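Local coordinates for Lin2004 protein (Listeria innocua, PDB 2HUJ), which is of unknown function but folds as a four-helix bundle and represents a bacterial family of uncharacterised proteins, at residues M20-R25 against D131-K136; W77-R82 against L86-L91; K57-E62 against M100-A105. One frame throughout, in Å; residues are numbered along the deposited sequence.

Contact 1: residues M20-R25 against D131-K136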
# COMPACT_ATOMS: atom_id res chain seq x y z
N MSE A 20 0.14 11.33 13.75
CA MSE A 20 1.48 10.71 13.72
C MSE A 20 1.35 9.23 13.43
O MSE A 20 2.06 8.68 12.60
CB MSE A 20 2.21 10.94 15.04
CG MSE A 20 2.78 12.35 15.23
SE MSE A 20 3.97 12.89 13.75
CE MSE A 20 5.02 11.25 13.52
N GLU A 21 0.43 8.57 14.13
CA GLU A 21 0.21 7.15 13.92
C GLU A 21 -0.23 6.86 12.49
O GLU A 21 0.27 5.92 11.87
CB GLU A 21 -0.77 6.60 14.95
CG GLU A 21 -0.90 5.06 14.87
CD GLU A 21 0.39 4.35 15.18
OE1 GLU A 21 1.01 4.73 16.19
OE2 GLU A 21 0.79 3.42 14.45
N LEU A 22 -1.14 7.69 11.95
CA LEU A 22 -1.53 7.55 10.55
C LEU A 22 -0.34 7.70 9.58
O LEU A 22 -0.18 6.89 8.69
CB LEU A 22 -2.64 8.56 10.18
CG LEU A 22 -3.15 8.49 8.74
CD1 LEU A 22 -3.64 7.10 8.35
CD2 LEU A 22 -4.23 9.54 8.57
N LEU A 23 0.51 8.70 9.80
CA LEU A 23 1.71 8.90 8.99
C LEU A 23 2.59 7.66 8.98
O LEU A 23 3.00 7.18 7.92
CB LEU A 23 2.49 10.11 9.50
CG LEU A 23 3.77 10.51 8.74
CD1 LEU A 23 3.54 10.61 7.26
CD2 LEU A 23 4.33 11.80 9.29
N ILE A 24 2.86 7.13 10.17
CA ILE A 24 3.66 5.90 10.31
C ILE A 24 3.02 4.73 9.52
O ILE A 24 3.71 4.03 8.77
CB ILE A 24 3.85 5.54 11.80
CG1 ILE A 24 4.75 6.60 12.47
CG2 ILE A 24 4.48 4.16 11.95
CD1 ILE A 24 4.86 6.45 13.95
N ARG A 25 1.71 4.54 9.65
CA ARG A 25 1.04 3.47 8.95
C ARG A 25 0.99 3.69 7.43
O ARG A 25 1.04 2.74 6.66
CB ARG A 25 -0.35 3.27 9.51
CG ARG A 25 -0.30 2.82 10.93
CD ARG A 25 -1.63 2.62 11.50
NE ARG A 25 -1.49 2.10 12.85
CZ ARG A 25 -2.48 1.62 13.59
NH1 ARG A 25 -3.72 1.50 13.12
NH2 ARG A 25 -2.22 1.22 14.83
N ASP A 131 2.70 13.16 2.38
CA ASP A 131 3.22 14.52 2.22
C ASP A 131 2.31 15.53 2.93
O ASP A 131 2.79 16.48 3.56
CB ASP A 131 3.37 14.85 0.73
CG ASP A 131 4.50 14.07 0.06
OD1 ASP A 131 5.30 13.41 0.75
OD2 ASP A 131 4.57 14.09 -1.20
N PHE A 132 1.01 15.32 2.86
CA PHE A 132 0.03 16.19 3.53
C PHE A 132 0.23 16.17 5.04
O PHE A 132 0.25 17.21 5.71
CB PHE A 132 -1.38 15.71 3.20
CG PHE A 132 -2.48 16.47 3.90
CD1 PHE A 132 -2.91 16.09 5.16
CD2 PHE A 132 -3.10 17.55 3.28
CE1 PHE A 132 -3.92 16.79 5.81
CE2 PHE A 132 -4.12 18.24 3.92
CZ PHE A 132 -4.52 17.87 5.18
N LEU A 133 0.37 14.98 5.58
CA LEU A 133 0.58 14.76 7.02
C LEU A 133 1.92 15.27 7.52
O LEU A 133 2.00 15.88 8.62
CB LEU A 133 0.41 13.27 7.31
CG LEU A 133 -1.01 12.72 7.19
CD1 LEU A 133 -0.99 11.22 7.43
CD2 LEU A 133 -1.98 13.41 8.17
N LYS A 134 2.97 15.07 6.73
CA LYS A 134 4.28 15.65 7.11
C LYS A 134 4.21 17.17 7.16
O LYS A 134 4.78 17.80 8.08
CB LYS A 134 5.38 15.19 6.15
CG LYS A 134 5.84 13.78 6.40
CD LYS A 134 7.05 13.38 5.56
CE LYS A 134 7.71 12.11 6.12
NZ LYS A 134 8.35 11.25 5.06
N ARG A 135 3.51 17.78 6.21
CA ARG A 135 3.31 19.23 6.22
C ARG A 135 2.55 19.69 7.45
O ARG A 135 2.93 20.69 8.08
CB ARG A 135 2.58 19.72 4.97
CG ARG A 135 3.50 20.06 3.82
CD ARG A 135 2.79 20.73 2.62
NE ARG A 135 1.45 21.26 2.92
CZ ARG A 135 0.29 20.68 2.60
NH1 ARG A 135 0.25 19.51 1.94
NH2 ARG A 135 -0.86 21.27 2.93
N LYS A 136 1.47 18.98 7.78
CA LYS A 136 0.68 19.28 8.97
C LYS A 136 1.51 19.10 10.24
O LYS A 136 1.38 19.88 11.19
CB LYS A 136 -0.59 18.42 9.03
CG LYS A 136 -1.78 19.00 8.28
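Leu133 holds its CG beside its own backbone N, opposite the carbonyl carbon (chi1 -70°), and with chi2 extended this carries CD1 out toward helix 16-45. On that helix Leu22 and Leu23 both set CG trans to N (chi1 near 180°), and the Leu133 methyl lodges where their two side chains diverge. Leu133 CD1 is 3.7 Å from Leu22 CG, the two side chains crossing at about a right angle, and it also rests 3.8 Å from the backbone N of Leu23. Leu23 runs the other way: it slides past Leu133 antiparallel to it, bringing its CD1 4.1 Å from Leu133 CB. This is the seam between the first and last helices of the four-helix bundle, which run roughly antiparallel here, the two short segments inclined at 145° with axes 9.7 Å apart. At the outer margin the Lys134 chain lies crosswise over the end of Leu23, with Lys134 CG 3.8 Å from Leu23 CD2, while its NZ makes a long, weak ion pair with Glu27. Leu22 also packs on Ala74 of helix 52-81. Away from the seam, Arg25 NE pairs with Glu21 OE2 at 3.1 Å, tilted from the guanidinium plane, and Arg25 NH1 forms a salt bridge to Glu72, tying the first helix to the second.

Contact 2: residues W77-R82 against L86-L91; sequences WVNTER and LGELQL
Val78 pushes its side chain straight at the turn leading into helix 88-104, and the close packing of this contact gathers round it. Its CG2 comes within 3.4 Å of Leu86 O, and its CB lies 3.8 Å from Leu91 CD1. CG1 sits between the backbone N and the carbonyl carbon (chi1 83°), which turns it toward the backbone at Gly87 and Glu88. Beside it, Leu86 CD2 reaches the six-membered ring of Trp77 at CZ3, 4.0 Å away, the two side chains crossing at about a right angle. Val129 of helix 112-137 packs on both Trp77 and Leu86. The whole is a helix-loop-helix connection at one end of the four-helix bundle: helix 52-81 stops, Arg82 takes positive phi just after it, and a short loop leads to Gly87, the N-cap residue of the next helix. Across from the apolar side the contact becomes polar and watery. Asn79 ND2 gives a nearly straight hydrogen bond, 165° at the hydrogen, to Glu88 OE1 at 3.2 Å; the acceptor lies in the amide plane but is approached on its anti side, well out of the carboxylate plane. Glu88 OE2 has its own salt bridge to Arg92. One water receives the Glu88 N-H at 2.9 Å and donates to Asn79 OD1, linking the first turn of the new helix to the end of the old one. Another lies 2.9 Å from Val78 O and 2.6 Å from Leu86 O.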
# COMPACT_ATOMS: atom_id res chain seq x y z
N TRP A 77 -10.06 9.54 9.57
CA TRP A 77 -9.35 10.76 9.21
C TRP A 77 -9.92 11.40 7.96
O TRP A 77 -10.21 12.59 7.94
CB TRP A 77 -7.86 10.49 9.03
CG TRP A 77 -7.08 11.60 8.39
CD1 TRP A 77 -6.65 12.74 8.98
CD2 TRP A 77 -6.58 11.63 7.04
NE1 TRP A 77 -5.95 13.50 8.08
CE2 TRP A 77 -5.88 12.84 6.89
CE3 TRP A 77 -6.65 10.76 5.96
CZ2 TRP A 77 -5.26 13.19 5.69
CZ3 TRP A 77 -6.04 11.12 4.78
CH2 TRP A 77 -5.36 12.33 4.66
N VAL A 78 -10.14 10.61 6.91
CA VAL A 78 -10.50 11.22 5.62
C VAL A 78 -11.90 11.83 5.72
O VAL A 78 -12.17 12.85 5.06
CB VAL A 78 -10.37 10.24 4.41
CG1 VAL A 78 -11.58 9.38 4.28
CG2 VAL A 78 -10.09 11.02 3.12
N ASN A 79 -12.76 11.25 6.55
CA ASN A 79 -14.13 11.70 6.65
C ASN A 79 -14.28 12.84 7.67
O ASN A 79 -15.24 13.60 7.61
CB ASN A 79 -15.08 10.53 6.96
CG ASN A 79 -15.21 9.55 5.79
OD1 ASN A 79 -15.21 9.94 4.62
ND2 ASN A 79 -15.32 8.27 6.10
N THR A 80 -13.32 13.00 8.58
CA THR A 80 -13.38 14.12 9.52
C THR A 80 -12.54 15.29 9.04
O THR A 80 -13.00 16.43 9.11
CB THR A 80 -12.96 13.72 10.92
OG1 THR A 80 -11.59 13.35 10.92
CG2 THR A 80 -13.81 12.56 11.44
N GLU A 81 -11.33 15.06 8.57
CA GLU A 81 -10.45 16.17 8.18
C GLU A 81 -10.75 16.69 6.78
O GLU A 81 -10.41 17.83 6.46
CB GLU A 81 -8.98 15.79 8.28
CG GLU A 81 -8.54 15.36 9.67
CD GLU A 81 -8.80 16.41 10.75
OE1 GLU A 81 -8.66 17.62 10.45
OE2 GLU A 81 -9.14 16.02 11.90
N ARG A 82 -11.37 15.85 5.95
CA ARG A 82 -11.73 16.18 4.58
C ARG A 82 -10.55 16.79 3.83
O ARG A 82 -10.63 17.92 3.35
CB ARG A 82 -12.92 17.14 4.55
CG ARG A 82 -14.18 16.58 5.21
CD ARG A 82 -14.87 15.54 4.35
N LEU A 86 -9.74 14.08 -1.76
CA LEU A 86 -9.50 12.70 -1.30
C LEU A 86 -10.62 12.20 -0.42
O LEU A 86 -11.07 12.92 0.49
CB LEU A 86 -8.21 12.60 -0.52
CG LEU A 86 -7.74 11.22 -0.08
CD1 LEU A 86 -7.40 10.31 -1.25
CD2 LEU A 86 -6.51 11.41 0.77
N GLY A 87 -11.08 11.00 -0.75
CA GLY A 87 -12.13 10.35 0.02
C GLY A 87 -11.91 8.87 0.28
O GLY A 87 -10.86 8.29 -0.01
N GLU A 88 -12.95 8.24 0.82
CA GLU A 88 -12.88 6.88 1.30
C GLU A 88 -12.59 5.85 0.21
O GLU A 88 -11.76 4.98 0.38
CB GLU A 88 -14.21 6.53 1.98
CG GLU A 88 -14.26 5.17 2.50
CD GLU A 88 -15.36 4.90 3.52
OE1 GLU A 88 -15.93 5.84 4.12
OE2 GLU A 88 -15.65 3.71 3.68
N LEU A 89 -13.33 5.92 -0.90
CA LEU A 89 -13.19 4.93 -1.97
C LEU A 89 -11.77 4.96 -2.52
O LEU A 89 -11.18 3.93 -2.74
CB LEU A 89 -14.22 5.13 -3.07
CG LEU A 89 -14.15 4.06 -4.17
CD1 LEU A 89 -14.35 2.62 -3.67
CD2 LEU A 89 -15.15 4.38 -5.26
N GLN A 90 -11.23 6.13 -2.73
CA GLN A 90 -9.85 6.24 -3.25
C GLN A 90 -8.86 5.52 -2.35
O GLN A 90 -7.96 4.82 -2.80
CB GLN A 90 -9.47 7.73 -3.36
CG GLN A 90 -10.05 8.50 -4.57
CD GLN A 90 -10.13 10.00 -4.35
OE1 GLN A 90 -10.93 10.49 -3.54
NE2 GLN A 90 -9.27 10.73 -5.03
N LEU A 91 -9.01 5.70 -1.05
CA LEU A 91 -8.12 5.05 -0.10
C LEU A 91 -8.34 3.56 -0.08
O LEU A 91 -7.37 2.80 -0.03
CB LEU A 91 -8.32 5.63 1.30
CG LEU A 91 -7.87 7.07 1.48
CD1 LEU A 91 -8.11 7.54 2.91
CD2 LEU A 91 -6.41 7.20 1.05
O HOH W 1 -12.81 13.52 2.26
O HOH W 2 -15.19 9.85 1.81

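Contact 3: residues K57-E62 against M100-A105; sequences KPFVDE and MTAVSA
Val60 and Val103 meet methyl to methyl, CG2 of Val60 lying 3.7 Å from CG2 of Val103, the two side chains crossing at a slant. The same Val60 methyl also approaches Ala102, 4.3 Å from its CB. Beside it, Phe59 turns its ring toward Ala102, with Phe59 CE2 4.0 Å from Ala102 CB and Phe59 CD2 3.9 Å from Ala102 O. That carbonyl oxygen is buried here without a hydrogen-bonding partner, and the ring approaches it obliquely. Two torsions set up this first shell: the Phe59 ring swings trans to its backbone N (chi1 -171°), reaching across to the alanine, and Val60, with CG1 trans to N (chi1 175°), presents CG2 to the neighbouring helix. Val103 points its own CB away, so the CG2 branch alone makes the reach back. The small Ala102 side chain is consistent with the close approach of the backbones, CA of Val60 to CA of Ala102 5.7 Å, on segments nearly antiparallel at 165°. Further out, Lys57 NZ reaches one turn along to the syn lone pair of Asp61 OD2 at 2.8 Å, a salt bridge that spans the kink at Pro58. The Phe59 ring meets Phe106 edge-to-face. Helix 16-45 covers the Phe59-Ala102 side through Gln32 and Asn36, and Asn36 also bonds to Thr101 OG1; helix 112-137 packs on helix 88-104 through Phe115 and His118 at Thr101, while the valine side of the seam faces outward.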
# COMPACT_ATOMS: atom_id res chain seq x y z
N LYS A 57 1.46 -17.02 1.64
CA LYS A 57 0.49 -16.63 2.68
C LYS A 57 1.06 -15.61 3.68
O LYS A 57 0.42 -14.60 3.97
CB LYS A 57 -0.09 -17.85 3.37
CG LYS A 57 -1.18 -17.54 4.39
CD LYS A 57 -1.56 -18.78 5.16
CE LYS A 57 -2.56 -18.43 6.23
NZ LYS A 57 -1.96 -17.67 7.35
N PRO A 58 2.26 -15.85 4.21
CA PRO A 58 2.84 -14.88 5.15
C PRO A 58 3.05 -13.49 4.52
O PRO A 58 2.84 -12.48 5.17
CB PRO A 58 4.17 -15.53 5.51
CG PRO A 58 3.91 -17.02 5.29
CD PRO A 58 3.10 -17.06 4.07
N PHE A 59 3.47 -13.48 3.26
CA PHE A 59 3.69 -12.22 2.55
C PHE A 59 2.36 -11.48 2.37
O PHE A 59 2.26 -10.28 2.64
CB PHE A 59 4.36 -12.46 1.21
CG PHE A 59 4.82 -11.20 0.50
CD1 PHE A 59 6.07 -10.65 0.78
CD2 PHE A 59 4.02 -10.58 -0.43
CE1 PHE A 59 6.52 -9.52 0.12
CE2 PHE A 59 4.46 -9.43 -1.10
CZ PHE A 59 5.71 -8.89 -0.83
N VAL A 60 1.35 -12.20 1.89
CA VAL A 60 0.04 -11.60 1.65
C VAL A 60 -0.62 -11.18 2.98
O VAL A 60 -1.21 -10.10 3.07
CB VAL A 60 -0.86 -12.53 0.83
CG1 VAL A 60 -2.25 -11.93 0.69
CG2 VAL A 60 -0.24 -12.73 -0.58
N ASP A 61 -0.48 -12.02 4.01
CA ASP A 61 -0.96 -11.65 5.34
C ASP A 61 -0.34 -10.36 5.88
O ASP A 61 -1.03 -9.53 6.43
CB ASP A 61 -0.66 -12.76 6.36
CG ASP A 61 -1.57 -14.00 6.23
OD1 ASP A 61 -2.59 -13.96 5.51
OD2 ASP A 61 -1.24 -14.99 6.93
N GLU A 62 0.97 -10.20 5.76
CA GLU A 62 1.62 -8.97 6.21
C GLU A 62 1.10 -7.75 5.40
O GLU A 62 0.81 -6.70 5.96
CB GLU A 62 3.14 -9.13 6.11
CG GLU A 62 3.99 -7.86 6.17
CD GLU A 62 3.91 -7.15 7.49
OE1 GLU A 62 3.39 -7.76 8.47
OE2 GLU A 62 4.33 -5.97 7.55
N MSE A 100 -3.81 -7.12 -4.21
CA MSE A 100 -3.74 -7.74 -5.53
C MSE A 100 -2.30 -7.94 -6.01
O MSE A 100 -1.94 -9.02 -6.52
CB MSE A 100 -4.46 -6.91 -6.57
CG MSE A 100 -5.92 -6.87 -6.45
SE MSE A 100 -6.46 -5.48 -7.85
CE MSE A 100 -7.07 -4.51 -6.85
N THR A 101 -1.50 -6.90 -5.89
CA THR A 101 -0.10 -6.93 -6.31
C THR A 101 0.77 -7.82 -5.40
O THR A 101 1.73 -8.43 -5.87
CB THR A 101 0.51 -5.53 -6.48
OG1 THR A 101 0.37 -4.75 -5.29
CG2 THR A 101 -0.15 -4.80 -7.68
N ALA A 102 0.39 -7.96 -4.14
CA ALA A 102 1.11 -8.89 -3.26
C ALA A 102 0.97 -10.32 -3.73
O ALA A 102 1.96 -11.09 -3.74
CB ALA A 102 0.61 -8.74 -1.84
N VAL A 103 -0.23 -10.68 -4.16
CA VAL A 103 -0.45 -12.02 -4.74
C VAL A 103 0.23 -12.18 -6.12
O VAL A 103 0.93 -13.15 -6.36
CB VAL A 103 -1.94 -12.31 -4.84
CG1 VAL A 103 -2.18 -13.63 -5.51
CG2 VAL A 103 -2.57 -12.25 -3.47
N SER A 104 0.05 -11.19 -7.00
CA SER A 104 0.63 -11.23 -8.36
C SER A 104 2.16 -11.18 -8.38
O SER A 104 2.76 -11.66 -9.33
CB SER A 104 0.08 -10.06 -9.18
OG SER A 104 -1.31 -10.23 -9.38
N ALA A 105 2.77 -10.61 -7.34
CA ALA A 105 4.22 -10.48 -7.30
C ALA A 105 4.96 -11.84 -7.40
O ALA A 105 6.09 -11.90 -7.82
CB ALA A 105 4.63 -9.79 -6.05

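Overall arrangement
Contacts 1 and 2 share one end of the four-helix bundle, while contact 3 lies across the chain's centre from both, its centre about 25 Å from either. Contact 1 joins the first and last helices, 16-45 and 112-137; contacts 2 and 3 both join helices 52-81 and 88-104, at the turn between them and farther along their antiparallel run. In sequence they are nested: contact 2 inside contact 3, and contact 3 inside contact 1. The first two, with centres about 14 Å apart, meet through Trp77, whose CD2 lies 3.5 Å from Leu22 CD2. The two helix pairs are thus knit into one all-helical body.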